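Local coordinates for protein putative hydrolase YdeN (Bacillus subtilis, PDB 1UXO) that probably acts as a serine hydrolase with the alpha/beta-hydrolase fold, its natural substrate not yet assigned, at residues A[9-14]-A[38-43]; A[47-52]-A[112-117]; A[130-135]-A[157-162]. The protein carries 2 engineered substitutions. All blocks are in the same frame, centred on the assembly; numbering follows the deposited sequence. Where two conformers were deposited one is given.

Overall arrangement
The three contacts sample a six-stranded parallel sheet and the loops at one end of it. Along the chain they follow one another in numerical order. Contacts 1 and 3 each pair an outermost strand with its neighbour, 35-39 with 6-10 and 157-161 with 128-136; their centres lie about 20 Å apart, on opposite sides of the chain's centre. Contact 2 sits about 13 Å from contact 1, centre to centre, and touches it through Trp-52, whose NE1 probably hydrogen-bonds Pro-42 O. Contacts 1 and 2 approach the predicted nucleophile, Ser-73, while contact 3 approaches the predicted acid, Asp-139, so the probable active site lies near both sheet margins.

Contact 1: A[9-14]-A[38-43]; sequences IIHGYR and ILNMPN
His-11 and Met-41, the latter present as selenomethionine, carry the main polar link where two parallel strands lead into loops. The backbone N of Met-41 donates to His-11 NE2 at 3.0 Å; the bond is nearly straight, although the donor lies 33° out of the imidazole plane. Across the ring, His-11 ND1 gives its hydrogen to Gly-12 O at 2.7 Å, close to the ring plane and on a carbonyl lone pair. These two bonds fix the rotation of the imidazole, whose CG lies between the backbone N and the carbonyl carbon (chi1 67°), the crowded position.

Backbone pairing is brief. Leu-39 N donates to Ile-9 O at 2.8 Å, and the CA of Ile-38 adds a C-H contact to the same oxygen. The bond belongs to the parallel pairing of strands 6-10 and 35-39, which form one beta-alpha-beta unit with helix 22-31.

Apolar packing lies on both faces. Ile-9 CD1 reaches Ile-38 CG1 at 3.9 Å, on the side where Phe-22 of that helix touches both residues. On the other side, Ile-10 meets Leu-39 more loosely, and its CG2 stands 4.2 Å from Met-41 CG. Met-41 CB also touches His-11 CE1, while the rest of the Met-41 side chain packs on helix 49-57.

An imidazole that accepts at NE2 and donates at ND1 is probably neutral, with its proton on ND1. It thereby ties the His-Gly turn after strand 6-10, a place where many alpha/beta hydrolases form the oxyanion hole, to the neighbouring loop.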
loop_
_atom_site.group_PDB
_atom_site.type_symbol
_atom_site.label_atom_id
_atom_site.label_comp_id
_atom_site.label_asym_id
_atom_site.label_seq_id
_atom_site.Cartn_x
_atom_site.Cartn_y
_atom_site.Cartn_z
ATOM N N ILE A 9 -0.478 -4.966 -6.352
ATOM C CA ILE A 9 -0.813 -3.549 -6.229
ATOM C C ILE A 9 -2.254 -3.442 -5.749
ATOM O O ILE A 9 -3.170 -4.030 -6.369
ATOM C CB ILE A 9 -0.606 -2.839 -7.560
ATOM C CG1 ILE A 9 0.828 -2.940 -8.021
ATOM C CG2 ILE A 9 -1.065 -1.317 -7.509
ATOM C CD1 ILE A 9 0.960 -2.699 -9.546
ATOM N N ILE A 10 -2.461 -2.703 -4.660
ATOM C CA ILE A 10 -3.781 -2.633 -3.999
ATOM C C ILE A 10 -4.245 -1.177 -3.858
ATOM O O ILE A 10 -3.577 -0.327 -3.245
ATOM C CB ILE A 10 -3.742 -3.316 -2.589
ATOM C CG1 ILE A 10 -3.190 -4.722 -2.654
ATOM C CG2 ILE A 10 -5.162 -3.288 -1.953
ATOM C CD1 ILE A 10 -1.726 -4.886 -2.465
ATOM N N HIS A 11 -5.432 -0.912 -4.385
ATOM C CA HIS A 11 -6.007 0.424 -4.459
ATOM C C HIS A 11 -6.761 0.811 -3.193
ATOM O O HIS A 11 -6.836 0.059 -2.251
ATOM C CB HIS A 11 -6.963 0.508 -5.670
ATOM C CG HIS A 11 -8.186 -0.348 -5.514
ATOM N ND1 HIS A 11 -9.198 -0.051 -4.628
ATOM C CD2 HIS A 11 -8.539 -1.513 -6.121
ATOM C CE1 HIS A 11 -10.131 -1.001 -4.695
ATOM N NE2 HIS A 11 -9.765 -1.888 -5.611
ATOM N N GLY A 12 -7.311 2.018 -3.189
ATOM C CA GLY A 12 -8.027 2.572 -2.042
ATOM C C GLY A 12 -9.520 2.699 -2.296
ATOM O O GLY A 12 -10.108 2.037 -3.175
ATOM N N TYR A 13 -10.131 3.562 -1.494
ATOM C CA TYR A 13 -11.554 3.944 -1.598
ATOM C C TYR A 13 -11.911 4.538 -2.974
ATOM O O TYR A 13 -11.184 5.385 -3.542
ATOM C CB TYR A 13 -11.833 4.936 -0.482
ATOM C CG TYR A 13 -13.184 5.583 -0.511
ATOM C CD1 TYR A 13 -14.338 4.828 -0.513
ATOM C CD2 TYR A 13 -13.301 6.977 -0.497
ATOM C CE1 TYR A 13 -15.619 5.455 -0.546
ATOM C CE2 TYR A 13 -14.578 7.600 -0.526
ATOM C CZ TYR A 13 -15.711 6.816 -0.530
ATOM O OH TYR A 13 -16.969 7.410 -0.596
ATOM N N ARG A 14 -13.010 4.055 -3.527
ATOM C CA ARG A 14 -13.570 4.561 -4.746
ATOM C C ARG A 14 -12.595 4.456 -5.862
ATOM O O ARG A 14 -12.389 5.446 -6.587
ATOM C CB ARG A 14 -13.881 6.060 -4.629
ATOM C CG ARG A 14 -15.204 6.405 -4.065
ATOM C CD ARG A 14 -15.780 7.656 -4.714
ATOM N NE ARG A 14 -14.745 8.672 -4.919
ATOM C CZ ARG A 14 -14.994 9.966 -5.106
ATOM N NH1 ARG A 14 -16.256 10.447 -5.103
ATOM N NH2 ARG A 14 -13.972 10.786 -5.275
ATOM N N ILE A 38 -2.471 -6.099 -10.325
ATOM C CA ILE A 38 -3.281 -5.157 -9.627
ATOM C C ILE A 38 -4.529 -5.862 -9.090
ATOM O O ILE A 38 -5.311 -6.415 -9.867
ATOM C CB ILE A 38 -3.692 -3.980 -10.532
ATOM C CG1 ILE A 38 -2.485 -3.365 -11.306
ATOM C CG2 ILE A 38 -4.404 -2.954 -9.658
ATOM C CD1 ILE A 38 -2.852 -2.638 -12.539
ATOM N N LEU A 39 -4.734 -5.798 -7.788
ATOM C CA LEU A 39 -5.832 -6.509 -7.158
ATOM C C LEU A 39 -6.998 -5.575 -6.962
ATOM O O LEU A 39 -6.841 -4.515 -6.306
ATOM C CB LEU A 39 -5.403 -7.015 -5.790
ATOM C CG LEU A 39 -4.271 -8.009 -5.806
ATOM C CD1 LEU A 39 -4.066 -8.570 -4.400
ATOM C CD2 LEU A 39 -4.514 -9.122 -6.784
ATOM N N ASN A 40 -8.182 -6.011 -7.326
ATOM C CA ASN A 40 -9.382 -5.267 -7.033
ATOM C C ASN A 40 -9.976 -5.732 -5.723
ATOM O O ASN A 40 -9.989 -6.941 -5.421
ATOM C CB ASN A 40 -10.400 -5.437 -8.141
ATOM C CG ASN A 40 -10.022 -4.706 -9.384
ATOM O OD1 ASN A 40 -9.955 -3.469 -9.359
ATOM N ND2 ASN A 40 -9.766 -5.435 -10.484
HETATM N N MSE A 41 -10.476 -4.775 -4.946
HETATM C CA MSE A 41 -11.180 -5.072 -3.706
HETATM C C MSE A 41 -12.702 -4.987 -3.900
HETATM O O MSE A 41 -13.183 -4.225 -4.744
HETATM C CB MSE A 41 -10.736 -4.105 -2.616
HETATM C CG MSE A 41 -9.257 -4.181 -2.322
HETATM SE SE MSE A 41 -8.717 -5.808 -1.317
HETATM C CE MSE A 41 -7.658 -6.739 -2.795
ATOM N N PRO A 42 -13.470 -5.732 -3.112
ATOM C CA PRO A 42 -14.938 -5.667 -3.236
ATOM C C PRO A 42 -15.535 -4.352 -2.751
ATOM O O PRO A 42 -15.101 -3.766 -1.795
ATOM C CB PRO A 42 -15.428 -6.850 -2.404
ATOM C CG PRO A 42 -14.328 -7.222 -1.551
ATOM C CD PRO A 42 -13.035 -6.705 -2.113
ATOM N N ASN A 43 -16.598 -3.953 -3.435
ATOM C CA ASN A 43 -17.419 -2.829 -3.056
ATOM C C ASN A 43 -16.597 -1.582 -2.740
ATOM O O ASN A 43 -16.635 -1.101 -1.635
ATOM C CB ASN A 43 -18.257 -3.267 -1.879
ATOM C CG ASN A 43 -19.432 -4.203 -2.309
ATOM O OD1 ASN A 43 -20.008 -4.039 -3.378
ATOM N ND2 ASN A 43 -19.641 -5.279 -1.546
#

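Contact 2: A[47-52]-A[112-117]; sequences PRLEDW and DEFTQG
Glu-113 OE2 is gripped from three quarters. Leu-49 N reaches its anti lone pair at 2.8 Å. Arg-48 NE comes from the syn side, at 3.0 Å from OE2 and 31° out of the carboxylate plane. A water then donates to OE2 at 2.8 Å, and accepts in turn from Glu-50 N at 2.9 Å. The other oxygen, OE1, takes Arg-48 NH2 on its syn lone pair at 3.0 Å, so the guanidinium engages the carboxylate side-on, through NE and one terminal nitrogen. Glu-113 CG lies between the backbone N and the carbonyl carbon (chi1 77°), and the chain runs extended from there to the start of helix 49-57, where Arg-48 holds the N-cap position.

Beneath the salt bridge, Phe-114 supplies the apolar half. Leu-49 CB sits squarely over one face of its ring, 4.0 Å from the centroid in a CH-pi contact, and Leu-49 CD1 touches the rim at CD1. The phenyl edge points into a face of Trp-52, a T-shaped pair with centroids 5.2 Å apart and planes at 81°. Pro-47 CB touches the ring at CZ. Beyond this pair, Leu-74 packs on Phe-114 and the ring of Trp-52 meets that of His-11.

An alanine in place of Glu-113 would probably leave Arg-48 without its opposite charge and deprive the N-H of Leu-49 of its acceptor. Because the carboxylate faces the first turn of a helix, the helix dipole is likely to add to the attraction of the guanidinium and keep the acid ionised. The loop of 112-117 is thus bound to helix 49-57 by charge outside and aromatic packing within.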
loop_
_atom_site.group_PDB
_atom_site.type_symbol
_atom_site.label_atom_id
_atom_site.label_comp_id
_atom_site.label_asym_id
_atom_site.label_seq_id
_atom_site.Cartn_x
_atom_site.Cartn_y
_atom_site.Cartn_z
ATOM N N PRO A 47 -16.615 0.209 1.226
ATOM C CA PRO A 47 -15.707 -0.868 1.597
ATOM C C PRO A 47 -15.834 -1.315 3.052
ATOM O O PRO A 47 -16.104 -0.498 3.910
ATOM C CB PRO A 47 -14.322 -0.240 1.376
ATOM C CG PRO A 47 -14.519 1.156 1.418
ATOM C CD PRO A 47 -15.926 1.496 1.060
ATOM N N ARG A 48 -15.606 -2.602 3.274
ATOM C CA ARG A 48 -15.722 -3.264 4.577
ATOM C C ARG A 48 -14.423 -4.021 4.750
ATOM O O ARG A 48 -14.027 -4.748 3.871
ATOM C CB ARG A 48 -16.898 -4.266 4.597
ATOM C CG ARG A 48 -18.269 -3.609 4.349
ATOM C CD ARG A 48 -18.529 -2.360 5.212
ATOM N NE ARG A 48 -18.397 -2.621 6.647
ATOM C CZ ARG A 48 -19.273 -3.337 7.373
ATOM N NH1 ARG A 48 -20.348 -3.871 6.804
ATOM N NH2 ARG A 48 -19.068 -3.520 8.677
ATOM N N LEU A 49 -13.766 -3.784 5.876
ATOM C CA LEU A 49 -12.473 -4.399 6.176
ATOM C C LEU A 49 -12.492 -5.900 6.060
ATOM O O LEU A 49 -11.562 -6.488 5.475
ATOM C CB LEU A 49 -11.991 -3.999 7.585
ATOM C CG LEU A 49 -10.689 -4.617 8.138
ATOM C CD1 LEU A 49 -9.516 -4.231 7.245
ATOM C CD2 LEU A 49 -10.413 -4.183 9.568
ATOM N N GLU A 50 -13.495 -6.542 6.661
ATOM C CA GLU A 50 -13.515 -8.014 6.604
ATOM C C GLU A 50 -13.550 -8.566 5.180
ATOM O O GLU A 50 -12.907 -9.522 4.908
ATOM C CB GLU A 50 -14.629 -8.635 7.483
ATOM C CG GLU A 50 -14.380 -8.351 8.947
ATOM C CD GLU A 50 -13.001 -8.797 9.473
ATOM O OE1 GLU A 50 -12.555 -9.945 9.129
ATOM O OE2 GLU A 50 -12.376 -7.981 10.223
ATOM N N ASP A 51 -14.262 -7.902 4.280
ATOM C CA ASP A 51 -14.340 -8.348 2.886
ATOM C C ASP A 51 -13.025 -8.063 2.150
ATOM O O ASP A 51 -12.594 -8.864 1.381
ATOM C CB ASP A 51 -15.500 -7.701 2.171
ATOM C CG ASP A 51 -16.855 -8.078 2.784
ATOM O OD1 ASP A 51 -16.973 -9.236 3.238
ATOM O OD2 ASP A 51 -17.850 -7.272 2.868
ATOM N N TRP A 52 -12.366 -6.941 2.444
ATOM C CA TRP A 52 -11.066 -6.651 1.828
ATOM C C TRP A 52 -10.035 -7.730 2.314
ATOM O O TRP A 52 -9.240 -8.280 1.486
ATOM C CB TRP A 52 -10.609 -5.218 2.134
ATOM C CG TRP A 52 -11.268 -4.201 1.280
ATOM C CD1 TRP A 52 -12.563 -4.203 0.835
ATOM C CD2 TRP A 52 -10.654 -3.024 0.719
ATOM N NE1 TRP A 52 -12.788 -3.106 0.045
ATOM C CE2 TRP A 52 -11.639 -2.363 -0.040
ATOM C CE3 TRP A 52 -9.364 -2.455 0.791
ATOM C CZ2 TRP A 52 -11.388 -1.183 -0.761
ATOM C CZ3 TRP A 52 -9.113 -1.306 0.070
ATOM C CH2 TRP A 52 -10.126 -0.674 -0.699
ATOM N N ASP A 112 -13.660 4.418 9.095
ATOM C CA ASP A 112 -13.022 4.206 10.376
ATOM C C ASP A 112 -12.778 2.780 10.762
ATOM O O ASP A 112 -11.836 2.516 11.508
ATOM C CB ASP A 112 -13.793 4.893 11.526
ATOM C CG ASP A 112 -13.514 6.371 11.637
ATOM O OD1 ASP A 112 -12.638 6.938 10.944
ATOM O OD2 ASP A 112 -14.160 7.097 12.471
ATOM N N GLU A 113 -13.560 1.838 10.235
ATOM C CA GLU A 113 -13.394 0.479 10.662
ATOM C C GLU A 113 -12.053 -0.094 10.212
ATOM O O GLU A 113 -11.559 -1.017 10.824
ATOM C CB GLU A 113 -14.555 -0.412 10.221
ATOM C CG GLU A 113 -14.555 -0.821 8.801
ATOM C CD GLU A 113 -15.734 -1.726 8.515
ATOM O OE1 GLU A 113 -16.826 -1.568 9.158
ATOM O OE2 GLU A 113 -15.597 -2.571 7.665
ATOM N N PHE A 114 -11.461 0.485 9.164
ATOM C CA PHE A 114 -10.177 -0.015 8.630
ATOM C C PHE A 114 -8.987 0.293 9.555
ATOM O O PHE A 114 -7.981 -0.379 9.477
ATOM C CB PHE A 114 -9.937 0.565 7.247
ATOM C CG PHE A 114 -10.637 -0.193 6.148
ATOM C CD1 PHE A 114 -9.941 -1.049 5.332
ATOM C CD2 PHE A 114 -12.000 -0.077 5.969
ATOM C CE1 PHE A 114 -10.569 -1.707 4.337
ATOM C CE2 PHE A 114 -12.639 -0.734 5.004
ATOM C CZ PHE A 114 -11.938 -1.559 4.172
ATOM N N THR A 115 -9.125 1.323 10.395
ATOM C CA THR A 115 -8.066 1.779 11.292
ATOM C C THR A 115 -8.420 1.805 12.763
ATOM O O THR A 115 -7.605 2.211 13.588
ATOM C CB THR A 115 -7.603 3.203 10.903
ATOM O OG1 THR A 115 -8.731 4.104 10.914
ATOM C CG2 THR A 115 -7.063 3.239 9.495
ATOM N N GLN A 116 -9.593 1.360 13.138
ATOM C CA GLN A 116 -9.909 1.424 14.546
ATOM C C GLN A 116 -9.125 0.302 15.235
ATOM O O GLN A 116 -8.978 -0.793 14.684
ATOM C CB GLN A 116 -11.403 1.383 14.808
ATOM C CG GLN A 116 -11.943 0.089 15.015
ATOM C CD GLN A 116 -13.460 0.118 15.207
ATOM O OE1 GLN A 116 -14.141 -0.740 14.678
ATOM N NE2 GLN A 116 -13.974 1.120 15.901
ATOM N N GLY A 117 -8.531 0.686 16.339
ATOM C CA GLY A 117 -7.730 -0.180 17.162
ATOM C C GLY A 117 -6.252 -0.005 16.833
ATOM O O GLY A 117 -5.896 0.315 15.713
HETATM O O HOH W 1 -15.676 -5.286 8.170
#

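Contact 3: A[130-135]-A[157-162]; sequences HRAVIA and ALYEVQ
Val-133 and Leu-158, paired residues of two parallel strands, cross obliquely on one face of the sheet. Leu-158 CG is anti to the backbone N (chi1 177°), and the next torsion (chi2 72°) brings CD1 toward strand 128-136, 3.8 Å from Val-133 CG1. The same methyl approaches Val-133 O and, more distantly, Ala-135 CB. Helix 144-153 covers this side, with Ser-147 against both Val-133 and Ala-135.

On the opposite face Tyr-159 dominates. Its ring turns an edge to Ala-132, whose CB lies near the ring plane and 4.0 Å from CE2. Ile-134 meets the tyrosine nearer its root, CG1 standing 4.2 Å from Tyr-159 CB, while Ile-134 CG2 reaches Val-161 CG2 further along the strand. Helix 177-188 packs here through Ile-178 and Val-182, both on Tyr-159.

Strands 128-136 and 157-161 are joined through helix 144-153 in a beta-alpha-beta crossover at the margin of the alpha/beta-hydrolase sheet. As in that fold generally, the predicted catalytic acid, Asp-139, follows the first of these strands, and the predicted histidine, His-166, follows the second.

The axes of 131-135 and 157-161 are 18° from parallel, and the segments exchange five hydrogen bonds. Val-133 is bonded at both ends, its N giving to Ala-157 O at 2.8 Å and its O taking Tyr-159 N at 2.8 Å. Ala-135 repeats the pattern with Tyr-159 O and Val-161 N. At the beginning, Ala-157 N reaches Arg-131 O at 3.1 Å, with the donor tilted from the carbonyl plane. The Arg-131 guanidinium leads away to the carbonyl oxygens of Ala-128, Ile-154 and Asp-155.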
loop_
_atom_site.group_PDB
_atom_site.type_symbol
_atom_site.label_atom_id
_atom_site.label_comp_id
_atom_site.label_asym_id
_atom_site.label_seq_id
_atom_site.Cartn_x
_atom_site.Cartn_y
_atom_site.Cartn_z
ATOM N N HIS A 130 11.711 -4.952 3.564
ATOM C CA HIS A 130 11.893 -3.585 3.161
ATOM C C HIS A 130 10.577 -2.836 3.296
ATOM O O HIS A 130 9.557 -3.335 2.872
ATOM C CB HIS A 130 12.363 -3.554 1.703
ATOM C CG HIS A 130 13.687 -4.247 1.484
ATOM N ND1 HIS A 130 14.883 -3.697 1.869
ATOM C CD2 HIS A 130 13.981 -5.437 0.904
ATOM C CE1 HIS A 130 15.871 -4.542 1.569
ATOM N NE2 HIS A 130 15.352 -5.599 0.962
ATOM N N ARG A 131 10.596 -1.671 3.918
ATOM C CA ARG A 131 9.351 -0.902 4.163
ATOM C C ARG A 131 9.534 0.581 3.840
ATOM O O ARG A 131 10.523 1.177 4.257
ATOM C CB ARG A 131 8.899 -1.076 5.604
ATOM C CG ARG A 131 8.863 -2.516 6.126
ATOM C CD ARG A 131 8.621 -2.663 7.663
ATOM N NE ARG A 131 9.748 -2.062 8.382
ATOM C CZ ARG A 131 10.951 -2.624 8.550
ATOM N NH1 ARG A 131 11.213 -3.845 8.058
ATOM N NH2 ARG A 131 11.899 -1.955 9.211
ATOM N N ALA A 132 8.554 1.145 3.140
ATOM C CA ALA A 132 8.538 2.555 2.790
ATOM C C ALA A 132 7.132 3.095 2.753
ATOM O O ALA A 132 6.160 2.345 2.494
ATOM C CB ALA A 132 9.207 2.791 1.436
ATOM N N VAL A 133 7.050 4.368 3.099
ATOM C CA VAL A 133 5.847 5.210 2.979
ATOM C C VAL A 133 6.158 6.403 2.047
ATOM O O VAL A 133 7.185 7.111 2.191
ATOM C CB VAL A 133 5.405 5.731 4.325
ATOM C CG1 VAL A 133 4.207 6.676 4.187
ATOM C CG2 VAL A 133 5.091 4.596 5.256
ATOM N N ILE A 134 5.314 6.597 1.041
ATOM C CA ILE A 134 5.450 7.733 0.122
ATOM C C ILE A 134 4.248 8.610 0.359
ATOM O O ILE A 134 3.108 8.126 0.323
ATOM C CB ILE A 134 5.440 7.233 -1.313
ATOM C CG1 ILE A 134 6.607 6.238 -1.487
ATOM C CG2 ILE A 134 5.467 8.408 -2.273
ATOM C CD1 ILE A 134 6.766 5.617 -2.844
ATOM N N ALA A 135 4.473 9.874 0.624
ATOM C CA ALA A 135 3.376 10.751 1.036
ATOM C C ALA A 135 3.538 12.128 0.521
ATOM O O ALA A 135 4.658 12.647 0.414
ATOM C CB ALA A 135 3.249 10.775 2.581
ATOM N N ALA A 157 11.121 3.847 5.661
ATOM C CA ALA A 157 11.683 5.004 4.961
ATOM C C ALA A 157 10.535 5.851 4.454
ATOM O O ALA A 157 9.605 5.325 3.829
ATOM C CB ALA A 157 12.503 4.546 3.773
ATOM N N LEU A 158 10.582 7.143 4.748
ATOM C CA LEU A 158 9.521 8.084 4.316
ATOM C C LEU A 158 10.063 8.908 3.165
ATOM O O LEU A 158 11.142 9.523 3.263
ATOM C CB LEU A 158 9.135 8.989 5.447
ATOM C CG LEU A 158 8.081 10.065 5.129
ATOM C CD1 LEU A 158 6.705 9.443 4.948
ATOM C CD2 LEU A 158 8.041 11.075 6.223
ATOM N N TYR A 159 9.311 8.937 2.094
ATOM C CA TYR A 159 9.563 9.807 0.928
ATOM C C TYR A 159 8.438 10.825 0.758
ATOM O O TYR A 159 7.275 10.464 0.535
ATOM C CB TYR A 159 9.658 8.917 -0.301
ATOM C CG TYR A 159 10.786 7.952 -0.259
ATOM C CD1 TYR A 159 12.057 8.318 -0.699
ATOM C CD2 TYR A 159 10.611 6.688 0.227
ATOM C CE1 TYR A 159 13.112 7.430 -0.652
ATOM C CE2 TYR A 159 11.694 5.769 0.286
ATOM C CZ TYR A 159 12.932 6.170 -0.158
ATOM O OH TYR A 159 13.968 5.281 -0.133
ATOM N N GLU A 160 8.767 12.093 0.980
ATOM C CA GLU A 160 7.870 13.201 0.916
ATOM C C GLU A 160 7.873 13.738 -0.497
ATOM O O GLU A 160 8.954 13.939 -1.088
ATOM C CB GLU A 160 8.332 14.311 1.859
ATOM C CG GLU A 160 7.490 15.585 1.765
ATOM C CD GLU A 160 7.946 16.653 2.738
ATOM O OE1 GLU A 160 8.672 16.346 3.690
ATOM O OE2 GLU A 160 7.515 17.814 2.532
ATOM N N VAL A 161 6.689 13.996 -1.038
ATOM C CA VAL A 161 6.568 14.663 -2.326
ATOM C C VAL A 161 5.869 15.969 -1.976
ATOM O O VAL A 161 4.746 15.966 -1.441
ATOM C CB VAL A 161 5.734 13.863 -3.316
ATOM C CG1 VAL A 161 5.577 14.653 -4.627
ATOM C CG2 VAL A 161 6.351 12.462 -3.546
ATOM N N GLN A 162 6.532 17.100 -2.234
ATOM C CA GLN A 162 6.019 18.375 -1.744
ATOM C C GLN A 162 4.651 18.720 -2.312
ATOM O O GLN A 162 3.762 19.210 -1.590
ATOM C CB GLN A 162 7.047 19.494 -2.019
ATOM C CG GLN A 162 6.725 20.763 -1.294
ATOM C CD GLN A 162 7.835 21.773 -1.441
ATOM O OE1 GLN A 162 8.523 21.784 -2.479
ATOM N NE2 GLN A 162 8.042 22.585 -0.399
#